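Long-range contacts in spondin-1 (Homo sapiens, PDB 3COO), which is a secreted extracellular-matrix protein linked to cell adhesion, represented here by its heparin-binding reelin-N domain: residues T37-R42 and S66-F71; V58-A63 and T119-F124; E97-F102 and E112-R117. All coordinates share one frame; numbering follows the deposited sequence.

Contact 1 of 3, residues T37-R42 and S66-F71; sequences TEFSLR and SYFRGF
Glu38 and Ser66 bring the two segments together at one end. The methylene CB of Glu38 lies 3.6 Å from Ser66 OG. The Glu38 chain bends at its second torsion (chi2 98°) and passes alongside the serine, with CB, CG and OE1 all near Ser66 OG. This is packing, not a hydrogen bond. Phe39, the first residue of strand 39-43, makes the larger contact. Its CG lies beside the backbone N (chi1 -49°), and the ring reaches across to the loop. Phe39 presents its ring edge to a backbone carbonyl, with CE1 3.5 Å from Tyr67 O, close to the ring plane. The same CE1 is 4.0 Å from Phe68 CB. The two phenylalanine side chains run past each other in opposite directions, and Phe39 CD1 lies 4.1 Å from Phe68 CD1. Ala62 and Leu155 also pack on Phe39, while Leu60 and Ile121 pack on Phe68. Ser66 and Tyr67 touch Ile25 and Leu26 of the second subunit. The loop carries the chain from strand 55-62 in the four-stranded sheet to strand 72-77 in the other sheet. The hold on Phe39 is mainly van der Waals, with ring-edge hydrogens probably drawn weakly to Tyr67 O.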
ATOM      1  N   THR A  37       7.980   8.015  -8.061  1.00 60.81           N
ATOM      2  CA  THR A  37       7.605   8.775  -9.262  1.00 59.32           C
ATOM      3  C   THR A  37       6.142   8.629  -9.759  1.00 57.78           C
ATOM      4  O   THR A  37       5.553   9.607 -10.242  1.00 57.70           O
ATOM      5  CB  THR A  37       8.673   8.572 -10.396  1.00 59.68           C
ATOM      6  OG1 THR A  37       8.331   9.335 -11.561  1.00 60.54           O
ATOM      7  CG2 THR A  37       8.833   7.094 -10.764  1.00 60.10           C
ATOM      8  N   GLU A  38       5.551   7.438  -9.609  1.00 55.42           N
ATOM      9  CA  GLU A  38       4.139   7.219  -9.975  1.00 53.51           C
ATOM     10  C   GLU A  38       3.169   7.950  -9.069  1.00 51.10           C
ATOM     11  O   GLU A  38       2.043   8.198  -9.469  1.00 50.89           O
ATOM     12  CB  GLU A  38       3.755   5.738  -9.962  1.00 53.48           C
ATOM     13  CG  GLU A  38       4.790   4.840 -10.527  1.00 57.12           C
ATOM     14  CD  GLU A  38       5.627   4.209  -9.445  1.00 60.68           C
ATOM     15  OE1 GLU A  38       5.498   2.971  -9.270  1.00 62.46           O
ATOM     16  OE2 GLU A  38       6.385   4.943  -8.763  1.00 62.20           O
ATOM     17  N   PHE A  39       3.598   8.263  -7.850  1.00 48.93           N
ATOM     18  CA  PHE A  39       2.767   8.943  -6.864  1.00 47.54           C
ATOM     19  C   PHE A  39       3.103  10.442  -6.758  1.00 46.94           C
ATOM     20  O   PHE A  39       4.283  10.807  -6.673  1.00 46.37           O
ATOM     21  CB  PHE A  39       2.896   8.263  -5.494  1.00 47.84           C
ATOM     22  CG  PHE A  39       2.721   6.752  -5.542  1.00 46.43           C
ATOM     23  CD1 PHE A  39       1.443   6.174  -5.580  1.00 43.59           C
ATOM     24  CD2 PHE A  39       3.835   5.922  -5.557  1.00 44.84           C
ATOM     25  CE1 PHE A  39       1.284   4.791  -5.639  1.00 41.26           C
ATOM     26  CE2 PHE A  39       3.680   4.532  -5.610  1.00 46.71           C
ATOM     27  CZ  PHE A  39       2.394   3.975  -5.654  1.00 46.18           C
ATOM     28  N   SER A  40       2.059  11.277  -6.734  1.00 45.52           N
ATOM     29  CA  SER A  40       2.174  12.741  -6.715  1.00 45.57           C
ATOM     30  C   SER A  40       1.276  13.345  -5.666  1.00 44.83           C
ATOM     31  O   SER A  40       0.122  12.945  -5.521  1.00 45.05           O
ATOM     32  CB  SER A  40       1.700  13.333  -8.036  1.00 45.60           C
ATOM     33  OG  SER A  40       2.641  13.114  -9.049  1.00 48.94           O
ATOM     34  N   LEU A  41       1.785  14.358  -4.995  1.00 44.47           N
ATOM     35  CA  LEU A  41       0.999  15.169  -4.096  1.00 44.59           C
ATOM     36  C   LEU A  41       0.803  16.519  -4.786  1.00 45.51           C
ATOM     37  O   LEU A  41       1.782  17.119  -5.257  1.00 45.80           O
ATOM     38  CB  LEU A  41       1.720  15.318  -2.747  1.00 43.63           C
ATOM     39  CG  LEU A  41       0.978  16.218  -1.754  1.00 45.86           C
ATOM     40  CD1 LEU A  41      -0.369  15.506  -1.388  1.00 44.96           C
ATOM     41  CD2 LEU A  41       1.820  16.505  -0.521  1.00 44.16           C
ATOM     42  N   ARG A  42      -0.448  16.977  -4.895  1.00 45.96           N
ATOM     43  CA  ARG A  42      -0.730  18.272  -5.562  1.00 47.71           C
ATOM     44  C   ARG A  42      -1.725  19.141  -4.803  1.00 47.76           C
ATOM     45  O   ARG A  42      -2.671  18.638  -4.180  1.00 46.80           O
ATOM     46  CB  ARG A  42      -1.259  18.039  -6.974  1.00 47.79           C
ATOM     47  CG  ARG A  42      -0.216  17.409  -7.914  1.00 52.58           C
ATOM     48  CD  ARG A  42      -0.579  17.524  -9.380  1.00 58.62           C
ATOM     49  NE  ARG A  42      -0.953  18.894  -9.782  1.00 63.82           N
ATOM     50  CZ  ARG A  42      -2.211  19.345  -9.848  1.00 65.77           C
ATOM     51  NH1 ARG A  42      -3.229  18.549  -9.523  1.00 68.30           N
ATOM     52  NH2 ARG A  42      -2.459  20.592 -10.227  1.00 65.35           N
ATOM     53  N   SER A  66      -0.837   2.215 -11.519  1.00 43.97           N
ATOM     54  CA  SER A  66      -0.445   2.151 -10.090  1.00 43.78           C
ATOM     55  C   SER A  66      -1.589   2.343  -9.097  1.00 42.97           C
ATOM     56  O   SER A  66      -2.647   2.852  -9.436  1.00 42.15           O
ATOM     57  CB  SER A  66       0.586   3.236  -9.778  1.00 44.32           C
ATOM     58  OG  SER A  66       1.868   2.687  -9.600  1.00 46.59           O
ATOM     59  N   TYR A  67      -1.351   1.961  -7.847  1.00 42.44           N
ATOM     60  CA  TYR A  67      -2.351   2.149  -6.789  1.00 41.80           C
ATOM     61  C   TYR A  67      -1.591   2.202  -5.483  1.00 41.58           C
ATOM     62  O   TYR A  67      -0.434   1.763  -5.400  1.00 40.58           O
ATOM     63  CB  TYR A  67      -3.428   0.992  -6.785  1.00 40.62           C
ATOM     64  CG  TYR A  67      -2.907  -0.359  -6.282  1.00 40.09           C
ATOM     65  CD1 TYR A  67      -2.925  -0.683  -4.925  1.00 39.33           C
ATOM     66  CD2 TYR A  67      -2.371  -1.290  -7.165  1.00 38.08           C
ATOM     67  CE1 TYR A  67      -2.405  -1.918  -4.444  1.00 38.07           C
ATOM     68  CE2 TYR A  67      -1.868  -2.545  -6.716  1.00 39.18           C
ATOM     69  CZ  TYR A  67      -1.872  -2.845  -5.359  1.00 40.68           C
ATOM     70  OH  TYR A  67      -1.352  -4.059  -4.938  1.00 40.92           O
ATOM     71  N   PHE A  68      -2.236   2.744  -4.458  1.00 42.03           N
ATOM     72  CA  PHE A  68      -1.704   2.644  -3.092  1.00 41.54           C
ATOM     73  C   PHE A  68      -2.834   2.158  -2.192  1.00 42.47           C
ATOM     74  O   PHE A  68      -4.002   2.238  -2.560  1.00 42.30           O
ATOM     75  CB  PHE A  68      -1.138   3.988  -2.584  1.00 42.20           C
ATOM     76  CG  PHE A  68      -2.102   5.155  -2.665  1.00 43.81           C
ATOM     77  CD1 PHE A  68      -2.268   5.848  -3.853  1.00 45.35           C
ATOM     78  CD2 PHE A  68      -2.819   5.577  -1.543  1.00 44.37           C
ATOM     79  CE1 PHE A  68      -3.141   6.943  -3.947  1.00 44.29           C
ATOM     80  CE2 PHE A  68      -3.688   6.666  -1.616  1.00 44.05           C
ATOM     81  CZ  PHE A  68      -3.844   7.367  -2.820  1.00 43.17           C
ATOM     82  N   ARG A  69      -2.489   1.611  -1.041  1.00 41.43           N
ATOM     83  CA  ARG A  69      -3.510   1.312  -0.040  1.00 42.37           C
ATOM     84  C   ARG A  69      -3.460   2.397   1.044  1.00 43.30           C
ATOM     85  O   ARG A  69      -4.152   3.404   0.940  1.00 47.55           O
ATOM     86  CB  ARG A  69      -3.306  -0.124   0.496  1.00 40.97           C
ATOM     87  CG  ARG A  69      -3.418  -1.201  -0.585  1.00 39.22           C
ATOM     88  CD  ARG A  69      -3.215  -2.554   0.058  1.00 37.97           C
ATOM     89  NE  ARG A  69      -3.325  -3.673  -0.862  1.00 39.50           N
ATOM     90  CZ  ARG A  69      -4.442  -4.372  -1.056  1.00 40.66           C
ATOM     91  NH1 ARG A  69      -5.532  -3.997  -0.417  1.00 37.98           N
ATOM     92  NH2 ARG A  69      -4.471  -5.434  -1.889  1.00 37.96           N
ATOM     93  N   GLY A  70      -2.570   2.301   2.018  1.00 44.30           N
ATOM     94  CA  GLY A  70      -2.544   3.330   3.057  1.00 44.47           C
ATOM     95  C   GLY A  70      -1.671   4.527   2.628  1.00 44.48           C
ATOM     96  O   GLY A  70      -0.903   4.471   1.646  1.00 43.93           O
ATOM     97  N   PHE A  71      -1.776   5.610   3.365  1.00 43.55           N
ATOM     98  CA  PHE A  71      -0.913   6.749   3.105  1.00 44.38           C
ATOM     99  C   PHE A  71      -0.946   7.572   4.388  1.00 44.83           C
ATOM    100  O   PHE A  71      -1.877   7.421   5.192  1.00 42.24           O
ATOM    101  CB  PHE A  71      -1.506   7.628   1.967  1.00 44.47           C
ATOM    102  CG  PHE A  71      -2.836   8.218   2.315  1.00 47.42           C
ATOM    103  CD1 PHE A  71      -4.005   7.473   2.135  1.00 49.68           C
ATOM    104  CD2 PHE A  71      -2.908   9.510   2.883  1.00 48.63           C
ATOM    105  CE1 PHE A  71      -5.246   8.010   2.489  1.00 51.73           C
ATOM    106  CE2 PHE A  71      -4.121  10.043   3.251  1.00 50.41           C
ATOM    107  CZ  PHE A  71      -5.278   9.300   3.077  1.00 49.03           C
TER

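Contact 2 of 3, residues V58-A63 and T119-F124; sequences VTLSAA and TRIQVF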
ATOM      1  N   VAL A  58      -6.090  19.371  -1.437  1.00 43.51           N
ATOM      2  CA  VAL A  58      -4.820  18.635  -1.623  1.00 44.81           C
ATOM      3  C   VAL A  58      -5.062  17.173  -1.988  1.00 45.64           C
ATOM      4  O   VAL A  58      -5.846  16.477  -1.314  1.00 44.73           O
ATOM      5  CB  VAL A  58      -3.712  18.934  -0.555  1.00 46.70           C
ATOM      6  CG1 VAL A  58      -3.993  20.201   0.413  1.00 46.86           C
ATOM      7  CG2 VAL A  58      -2.991  17.711   0.038  1.00 46.29           C
ATOM      8  N   THR A  59      -4.510  16.769  -3.128  1.00 45.26           N
ATOM      9  CA  THR A  59      -4.670  15.377  -3.592  1.00 45.85           C
ATOM     10  C   THR A  59      -3.384  14.605  -3.780  1.00 45.38           C
ATOM     11  O   THR A  59      -2.373  15.129  -4.313  1.00 44.52           O
ATOM     12  CB  THR A  59      -5.698  15.176  -4.733  1.00 48.88           C
ATOM     13  OG1 THR A  59      -5.226  14.256  -5.759  1.00 55.55           O
ATOM     14  CG2 THR A  59      -6.205  16.392  -5.274  1.00 41.69           C
ATOM     15  N   LEU A  60      -3.454  13.371  -3.295  1.00 42.57           N
ATOM     16  CA  LEU A  60      -2.457  12.349  -3.533  1.00 43.10           C
ATOM     17  C   LEU A  60      -3.005  11.412  -4.583  1.00 42.31           C
ATOM     18  O   LEU A  60      -4.089  10.848  -4.416  1.00 42.60           O
ATOM     19  CB  LEU A  60      -2.180  11.602  -2.213  1.00 41.04           C
ATOM     20  CG  LEU A  60      -1.304  10.355  -2.272  1.00 43.50           C
ATOM     21  CD1 LEU A  60       0.092  10.823  -2.574  1.00 42.68           C
ATOM     22  CD2 LEU A  60      -1.347   9.720  -0.893  1.00 42.54           C
ATOM     23  N   SER A  61      -2.269  11.229  -5.679  1.00 42.63           N
ATOM     24  CA  SER A  61      -2.720  10.342  -6.721  1.00 41.98           C
ATOM     25  C   SER A  61      -1.613   9.413  -7.221  1.00 42.28           C
ATOM     26  O   SER A  61      -0.401   9.707  -7.062  1.00 41.03           O
ATOM     27  CB  SER A  61      -3.369  11.126  -7.877  1.00 43.59           C
ATOM     28  OG  SER A  61      -2.515  12.138  -8.318  1.00 47.02           O
ATOM     29  N   ALA A  62      -2.054   8.271  -7.753  1.00 41.02           N
ATOM     30  CA  ALA A  62      -1.225   7.246  -8.383  1.00 40.88           C
ATOM     31  C   ALA A  62      -1.445   7.292  -9.890  1.00 41.57           C
ATOM     32  O   ALA A  62      -2.606   7.303 -10.374  1.00 41.66           O
ATOM     33  CB  ALA A  62      -1.625   5.879  -7.851  1.00 41.17           C
ATOM     34  N   ALA A  63      -0.355   7.330 -10.653  1.00 41.35           N
ATOM     35  CA  ALA A  63      -0.485   7.349 -12.107  1.00 41.98           C
ATOM     36  C   ALA A  63      -0.793   5.934 -12.583  1.00 41.95           C
ATOM     37  O   ALA A  63      -0.160   4.994 -12.149  1.00 41.51           O
ATOM     38  CB  ALA A  63       0.774   7.898 -12.773  1.00 41.77           C
ATOM     39  N   THR A 119      -6.621   4.965  -6.156  1.00 43.92           N
ATOM     40  CA  THR A 119      -5.752   5.670  -7.067  1.00 43.66           C
ATOM     41  C   THR A 119      -5.630   7.144  -6.709  1.00 44.44           C
ATOM     42  O   THR A 119      -4.768   7.840  -7.240  1.00 44.28           O
ATOM     43  CB  THR A 119      -6.225   5.530  -8.487  1.00 44.19           C
ATOM     44  OG1 THR A 119      -7.516   6.131  -8.584  1.00 41.10           O
ATOM     45  CG2 THR A 119      -6.316   4.046  -8.884  1.00 46.06           C
ATOM     46  N   ARG A 120      -6.494   7.626  -5.811  1.00 44.88           N
ATOM     47  CA  ARG A 120      -6.526   9.025  -5.443  1.00 46.60           C
ATOM     48  C   ARG A 120      -7.222   9.193  -4.104  1.00 46.68           C
ATOM     49  O   ARG A 120      -8.220   8.518  -3.836  1.00 47.76           O
ATOM     50  CB  ARG A 120      -7.304   9.854  -6.498  1.00 45.34           C
ATOM     51  CG  ARG A 120      -7.244  11.367  -6.251  1.00 49.26           C
ATOM     52  CD  ARG A 120      -7.992  12.161  -7.301  1.00 50.57           C
ATOM     53  NE  ARG A 120      -7.587  11.761  -8.655  1.00 61.51           N
ATOM     54  CZ  ARG A 120      -6.750  12.435  -9.453  1.00 64.56           C
ATOM     55  NH1 ARG A 120      -6.194  13.589  -9.088  1.00 65.88           N
ATOM     56  NH2 ARG A 120      -6.472  11.947 -10.651  1.00 68.52           N
ATOM     57  N   ILE A 121      -6.730  10.132  -3.307  1.00 45.00           N
ATOM     58  CA  ILE A 121      -7.407  10.605  -2.110  1.00 44.38           C
ATOM     59  C   ILE A 121      -7.310  12.146  -2.080  1.00 45.05           C
ATOM     60  O   ILE A 121      -6.387  12.712  -2.661  1.00 44.29           O
ATOM     61  CB  ILE A 121      -6.861   9.991  -0.796  1.00 44.42           C
ATOM     62  CG1 ILE A 121      -5.372  10.294  -0.538  1.00 44.53           C
ATOM     63  CG2 ILE A 121      -7.177   8.453  -0.727  1.00 44.36           C
ATOM     64  CD1 ILE A 121      -5.135  11.599   0.256  1.00 43.56           C
ATOM     65  N   GLN A 122      -8.245  12.806  -1.397  1.00 44.44           N
ATOM     66  CA  GLN A 122      -8.204  14.263  -1.297  1.00 45.53           C
ATOM     67  C   GLN A 122      -8.608  14.730   0.078  1.00 43.84           C
ATOM     68  O   GLN A 122      -9.430  14.090   0.732  1.00 44.37           O
ATOM     69  CB  GLN A 122      -9.184  14.919  -2.265  1.00 46.02           C
ATOM     70  CG  GLN A 122      -9.074  14.629  -3.724  1.00 49.31           C
ATOM     71  CD  GLN A 122     -10.115  15.422  -4.526  1.00 50.96           C
ATOM     72  OE1 GLN A 122     -10.986  14.842  -5.148  1.00 58.07           O
ATOM     73  NE2 GLN A 122     -10.051  16.768  -4.442  1.00 55.29           N
ATOM     74  N   VAL A 123      -8.040  15.867   0.493  0.50 43.59           N
ATOM     75  CA  VAL A 123      -8.330  16.503   1.763  0.50 42.74           C
ATOM     76  C   VAL A 123      -8.315  18.029   1.556  0.50 43.12           C
ATOM     77  O   VAL A 123      -7.670  18.536   0.606  0.50 42.28           O
ATOM     78  CB  VAL A 123      -7.272  16.041   2.835  0.50 44.16           C
ATOM     79  CG1 VAL A 123      -5.881  16.586   2.505  0.50 42.88           C
ATOM     80  CG2 VAL A 123      -7.695  16.449   4.250  0.50 45.49           C
ATOM     81  N   PHE A 124      -9.006  18.780   2.421  1.00 41.99           N
ATOM     82  CA  PHE A 124      -8.755  20.235   2.446  1.00 42.15           C
ATOM     83  C   PHE A 124      -7.662  20.537   3.448  1.00 43.05           C
ATOM     84  O   PHE A 124      -7.468  19.805   4.436  1.00 41.09           O
ATOM     85  CB  PHE A 124     -10.015  21.067   2.786  1.00 41.16           C
ATOM     86  CG  PHE A 124     -11.195  20.835   1.861  1.00 42.91           C
ATOM     87  CD1 PHE A 124     -11.134  21.213   0.510  1.00 41.01           C
ATOM     88  CD2 PHE A 124     -12.384  20.288   2.342  1.00 39.97           C
ATOM     89  CE1 PHE A 124     -12.211  21.042  -0.334  1.00 39.67           C
ATOM     90  CE2 PHE A 124     -13.523  20.145   1.489  1.00 41.05           C
ATOM     91  CZ  PHE A 124     -13.434  20.497   0.132  1.00 41.17           C
TER
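Strands 55-62 and 120-126 are joined here by backbone hydrogen bonds between Val58, Leu60 and Ala62 and Val123, Ile121 and Thr119. The two short segments run antiparallel, 172° between directions, with axes 4.7 Å apart. Val58 N gives a nearly straight bond of 2.7 Å to Val123 O, and Val123 N returns one to Val58 O. Leu60 and Ile121 form a second reciprocal pair; Ile121 N to Leu60 O is 3.0 Å. Ala62 N adds a last bond to Thr119 O at 2.8 Å. In the non-hydrogen-bonded pairs, CA-H groups meet the same carbonyls, as with Arg120 CA and Leu60 O at 3.2 Å.

Apolar contacts lie on the face of Val58, Leu60, Ile121 and Val123. Leu60 CB meets Ile121 CG1 at 3.8 Å. Leu73 of the opposing sheet touches Val58 and Val123, and Phe71 and Ile141 cover Leu60. This face therefore looks into the core of a beta sandwich, consistent with the E-set relationship of the Reeler domain.

The other face carries Thr59, Ser61, Arg120 and Gln122. Gln122 lies alongside Thr59, CG 3.6 Å from Thr59 CB. Arg120 starts out extended (chi1 -174°) and then bends at chi3, which lays one guanidinium face over Ser61 CB, 3.9 Å from the plane. Its NH1 approaches Thr59 OG1 without a hydrogen bond. Backbone bonding thus fixes the pairing, with an apolar face turned to the core and a more polar face whose Arg120 is exposed.

Contact 3 of 3, residues E97-F102 and E112-R117; sequences EEETQF and ESTPRR
Glu99 and Arg116 meet with their side chains at about a right angle. The guanidinium takes the carboxylate side-on through two nitrogens. Arg116 NH1 bonds Glu99 OE1 at 2.7 Å, and Arg116 NE bonds Glu99 OE2 at 2.9 Å. Both oxygens are met on their syn sides, though NE comes in tilted 30° out of the carboxylate plane. The two planes are 31° apart, and the oxygens stay near the guanidinium plane. The Arg116 chain leaves extended and bends at chi3 (-70°), which turns its NE and NH1 edge to the acid. Thr114 crosses the Glu99 chain obliquely. Its OG1 donates to Glu99 OE2 from above the carboxylate plane, on the face opposite to Arg116 NE; the modelled length is unusually short and its exact value doubtful. A backbone bond lies next to this group, Ser113 N to Glu99 O, also modelled very short. Beside it, Thr100 and Glu112 form a non-hydrogen-bonded antiparallel pair at the end of the hairpin of strands 100-103 and 110-112. The Glu112 carboxylate turns elsewhere, to Arg145 of the second subunit. Three side-chain donors thus grip the Glu99 carboxylate and limit its rotation. They would probably favour its charged form, which in turn would offset part of the Arg116 charge.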
ATOM      1  N   GLU A  97     -15.078  10.944   4.992  1.00 48.64           N
ATOM      2  CA  GLU A  97     -14.915  10.473   6.370  1.00 51.33           C
ATOM      3  C   GLU A  97     -15.004   8.968   6.422  1.00 51.90           C
ATOM      4  O   GLU A  97     -14.577   8.371   7.402  1.00 52.44           O
ATOM      5  CB  GLU A  97     -15.948  11.094   7.316  1.00 52.49           C
ATOM      6  CG  GLU A  97     -16.095  12.622   7.190  1.00 58.61           C
ATOM      7  CD  GLU A  97     -15.516  13.377   8.360  1.00 65.29           C
ATOM      8  OE1 GLU A  97     -14.577  12.832   9.030  1.00 69.45           O
ATOM      9  OE2 GLU A  97     -15.987  14.524   8.594  1.00 65.06           O
ATOM     10  N   GLU A  98     -15.480   8.349   5.337  1.00 51.76           N
ATOM     11  CA  GLU A  98     -15.700   6.914   5.313  1.00 52.95           C
ATOM     12  C   GLU A  98     -14.411   6.204   5.387  1.00 53.98           C
ATOM     13  O   GLU A  98     -14.260   5.262   6.168  1.00 54.66           O
ATOM     14  CB  GLU A  98     -16.462   6.450   4.065  1.00 52.95           C
ATOM     15  CG  GLU A  98     -17.914   6.426   4.333  1.00 53.44           C
ATOM     16  CD  GLU A  98     -18.312   5.289   5.272  1.00 57.45           C
ATOM     17  OE1 GLU A  98     -17.802   4.151   5.135  1.00 59.14           O
ATOM     18  OE2 GLU A  98     -19.165   5.539   6.141  1.00 60.12           O
ATOM     19  N   GLU A  99     -13.456   6.668   4.595  1.00 54.49           N
ATOM     20  CA  GLU A  99     -12.254   5.894   4.496  1.00 54.87           C
ATOM     21  C   GLU A  99     -10.919   6.708   4.618  1.00 53.19           C
ATOM     22  O   GLU A  99      -9.850   6.135   4.458  1.00 54.47           O
ATOM     23  CB  GLU A  99     -12.374   4.892   3.325  1.00 54.46           C
ATOM     24  CG  GLU A  99     -13.572   3.856   3.489  1.00 54.93           C
ATOM     25  CD  GLU A  99     -13.429   2.606   2.647  1.00 56.09           C
ATOM     26  OE1 GLU A  99     -14.431   1.854   2.474  1.00 57.71           O
ATOM     27  OE2 GLU A  99     -12.304   2.349   2.178  1.00 60.07           O
ATOM     28  N   THR A 100     -11.004   8.012   4.927  1.00 52.27           N
ATOM     29  CA  THR A 100      -9.874   8.784   5.500  1.00 50.28           C
ATOM     30  C   THR A 100     -10.181   9.305   6.912  1.00 47.88           C
ATOM     31  O   THR A 100     -11.345   9.463   7.299  1.00 44.57           O
ATOM     32  CB  THR A 100      -9.351  10.009   4.659  1.00 51.95           C
ATOM     33  OG1 THR A 100     -10.335  11.055   4.590  1.00 53.64           O
ATOM     34  CG2 THR A 100      -8.918   9.595   3.257  1.00 56.08           C
ATOM     35  N   GLN A 101      -9.122   9.580   7.680  1.00 45.18           N
ATOM     36  CA  GLN A 101      -9.299   9.967   9.075  1.00 45.26           C
ATOM     37  C   GLN A 101      -8.048  10.669   9.567  1.00 44.03           C
ATOM     38  O   GLN A 101      -7.027  10.626   8.923  1.00 42.87           O
ATOM     39  CB  GLN A 101      -9.553   8.713   9.958  1.00 44.92           C
ATOM     40  CG  GLN A 101      -8.393   7.693   9.950  1.00 47.50           C
ATOM     41  CD  GLN A 101      -8.634   6.531  10.920  1.00 48.24           C
ATOM     42  OE1 GLN A 101      -7.890   6.345  11.871  1.00 59.96           O
ATOM     43  NE2 GLN A 101      -9.674   5.812  10.717  1.00 54.57           N
ATOM     44  N   PHE A 102      -8.139  11.294  10.729  1.00 44.02           N
ATOM     45  CA  PHE A 102      -6.957  11.776  11.406  1.00 43.99           C
ATOM     46  C   PHE A 102      -6.272  10.614  12.048  1.00 44.81           C
ATOM     47  O   PHE A 102      -6.897   9.677  12.530  1.00 42.79           O
ATOM     48  CB  PHE A 102      -7.314  12.860  12.428  1.00 43.52           C
ATOM     49  CG  PHE A 102      -7.869  14.100  11.774  1.00 45.25           C
ATOM     50  CD1 PHE A 102      -7.060  14.892  10.932  1.00 47.01           C
ATOM     51  CD2 PHE A 102      -9.209  14.440  11.934  1.00 46.01           C
ATOM     52  CE1 PHE A 102      -7.594  16.045  10.277  1.00 45.61           C
ATOM     53  CE2 PHE A 102      -9.736  15.596  11.301  1.00 47.62           C
ATOM     54  CZ  PHE A 102      -8.905  16.384  10.471  1.00 47.68           C
ATOM     55  N   GLU A 112      -5.407   6.840   5.799  1.00 45.36           N
ATOM     56  CA  GLU A 112      -6.557   6.046   5.356  1.00 45.25           C
ATOM     57  C   GLU A 112      -7.310   5.495   6.593  1.00 46.10           C
ATOM     58  O   GLU A 112      -6.741   5.422   7.668  1.00 47.00           O
ATOM     59  CB  GLU A 112      -6.060   4.895   4.466  1.00 44.78           C
ATOM     60  CG  GLU A 112      -5.524   3.653   5.277  1.00 42.01           C
ATOM     61  CD  GLU A 112      -4.157   3.836   5.917  1.00 44.69           C
ATOM     62  OE1 GLU A 112      -3.762   2.929   6.654  1.00 45.86           O
ATOM     63  OE2 GLU A 112      -3.450   4.841   5.704  1.00 46.61           O
ATOM     64  N   SER A 113      -8.573   5.102   6.462  1.00 47.56           N
ATOM     65  CA  SER A 113      -9.169   4.233   7.515  1.00 49.25           C
ATOM     66  C   SER A 113      -9.290   2.745   7.188  1.00 48.08           C
ATOM     67  O   SER A 113      -9.626   1.949   8.073  1.00 48.38           O
ATOM     68  CB  SER A 113     -10.535   4.726   7.947  1.00 49.67           C
ATOM     69  OG  SER A 113     -11.313   4.969   6.814  1.00 56.05           O
ATOM     70  N   THR A 114      -9.076   2.375   5.927  1.00 46.90           N
ATOM     71  CA  THR A 114      -9.053   0.963   5.514  1.00 45.91           C
ATOM     72  C   THR A 114      -7.927   0.794   4.509  1.00 43.82           C
ATOM     73  O   THR A 114      -7.561   1.760   3.858  1.00 43.41           O
ATOM     74  CB  THR A 114     -10.379   0.555   4.770  1.00 45.98           C
ATOM     75  OG1 THR A 114     -10.480   1.330   3.568  1.00 47.30           O
ATOM     76  CG2 THR A 114     -11.585   0.787   5.632  1.00 47.91           C
ATOM     77  N   PRO A 115      -7.446  -0.453   4.301  1.00 45.38           N
ATOM     78  CA  PRO A 115      -6.370  -0.636   3.327  1.00 43.69           C
ATOM     79  C   PRO A 115      -6.941  -0.896   1.916  1.00 43.49           C
ATOM     80  O   PRO A 115      -6.320  -1.573   1.140  1.00 42.04           O
ATOM     81  CB  PRO A 115      -5.649  -1.891   3.859  1.00 43.88           C
ATOM     82  CG  PRO A 115      -6.710  -2.692   4.475  1.00 45.11           C
ATOM     83  CD  PRO A 115      -7.822  -1.744   4.924  1.00 43.86           C
ATOM     84  N   ARG A 116      -8.085  -0.291   1.577  1.00 42.57           N
ATOM     85  CA  ARG A 116      -8.613  -0.412   0.222  1.00 42.96           C
ATOM     86  C   ARG A 116      -7.618   0.055  -0.848  1.00 41.62           C
ATOM     87  O   ARG A 116      -6.974   1.061  -0.661  1.00 40.78           O
ATOM     88  CB  ARG A 116      -9.892   0.427   0.117  1.00 42.39           C
ATOM     89  CG  ARG A 116     -10.644   0.210  -1.179  1.00 44.54           C
ATOM     90  CD  ARG A 116     -11.783   1.230  -1.254  1.00 47.14           C
ATOM     91  NE  ARG A 116     -12.831   0.930  -0.289  1.00 45.71           N
ATOM     92  CZ  ARG A 116     -13.830   0.063  -0.448  1.00 48.13           C
ATOM     93  NH1 ARG A 116     -14.720  -0.044   0.537  1.00 49.78           N
ATOM     94  NH2 ARG A 116     -13.946  -0.739  -1.531  1.00 49.01           N
ATOM     95  N   ARG A 117      -7.515  -0.666  -1.971  1.00 41.38           N
ATOM     96  CA  ARG A 117      -6.722  -0.178  -3.129  1.00 39.83           C
ATOM     97  C   ARG A 117      -7.358   1.113  -3.687  1.00 41.74           C
ATOM     98  O   ARG A 117      -8.576   1.138  -3.915  1.00 40.69           O
ATOM     99  CB  ARG A 117      -6.585  -1.236  -4.239  1.00 39.76           C
ATOM    100  CG  ARG A 117      -6.009  -2.570  -3.781  1.00 36.99           C
ATOM    101  CD  ARG A 117      -5.770  -3.540  -4.983  1.00 38.50           C
ATOM    102  NE  ARG A 117      -6.992  -3.638  -5.760  1.00 40.05           N
ATOM    103  CZ  ARG A 117      -8.031  -4.395  -5.416  1.00 41.31           C
ATOM    104  NH1 ARG A 117      -7.978  -5.149  -4.318  1.00 41.21           N
ATOM    105  NH2 ARG A 117      -9.123  -4.390  -6.153  1.00 43.16           N
TER

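Contacts 1 and 2 are continuous, with centres about 7 Å apart. Strands 39-43 and 55-62 are neighbours in one antiparallel sheet: Arg42 N lies 2.7 Å from Thr59 O, and Glu38 O 2.8 Å from Ala63 N. Phe71 ties the loop of contact 1 to contact 2, with CE2 3.5 Å from Ile121 CD1. In sequence, contact 3 is nested inside the loop closed by contact 2; in space their centres are about 12 Å apart. It does touch contact 1, about 14 Å away between centres, where Glu112 OE2 is 3.0 Å from Phe71 N and Arg69 NH1 is 3.0 Å from Pro115 O. Contacts 1 and 3 also both meet the second subunit, whereas contact 2 does not.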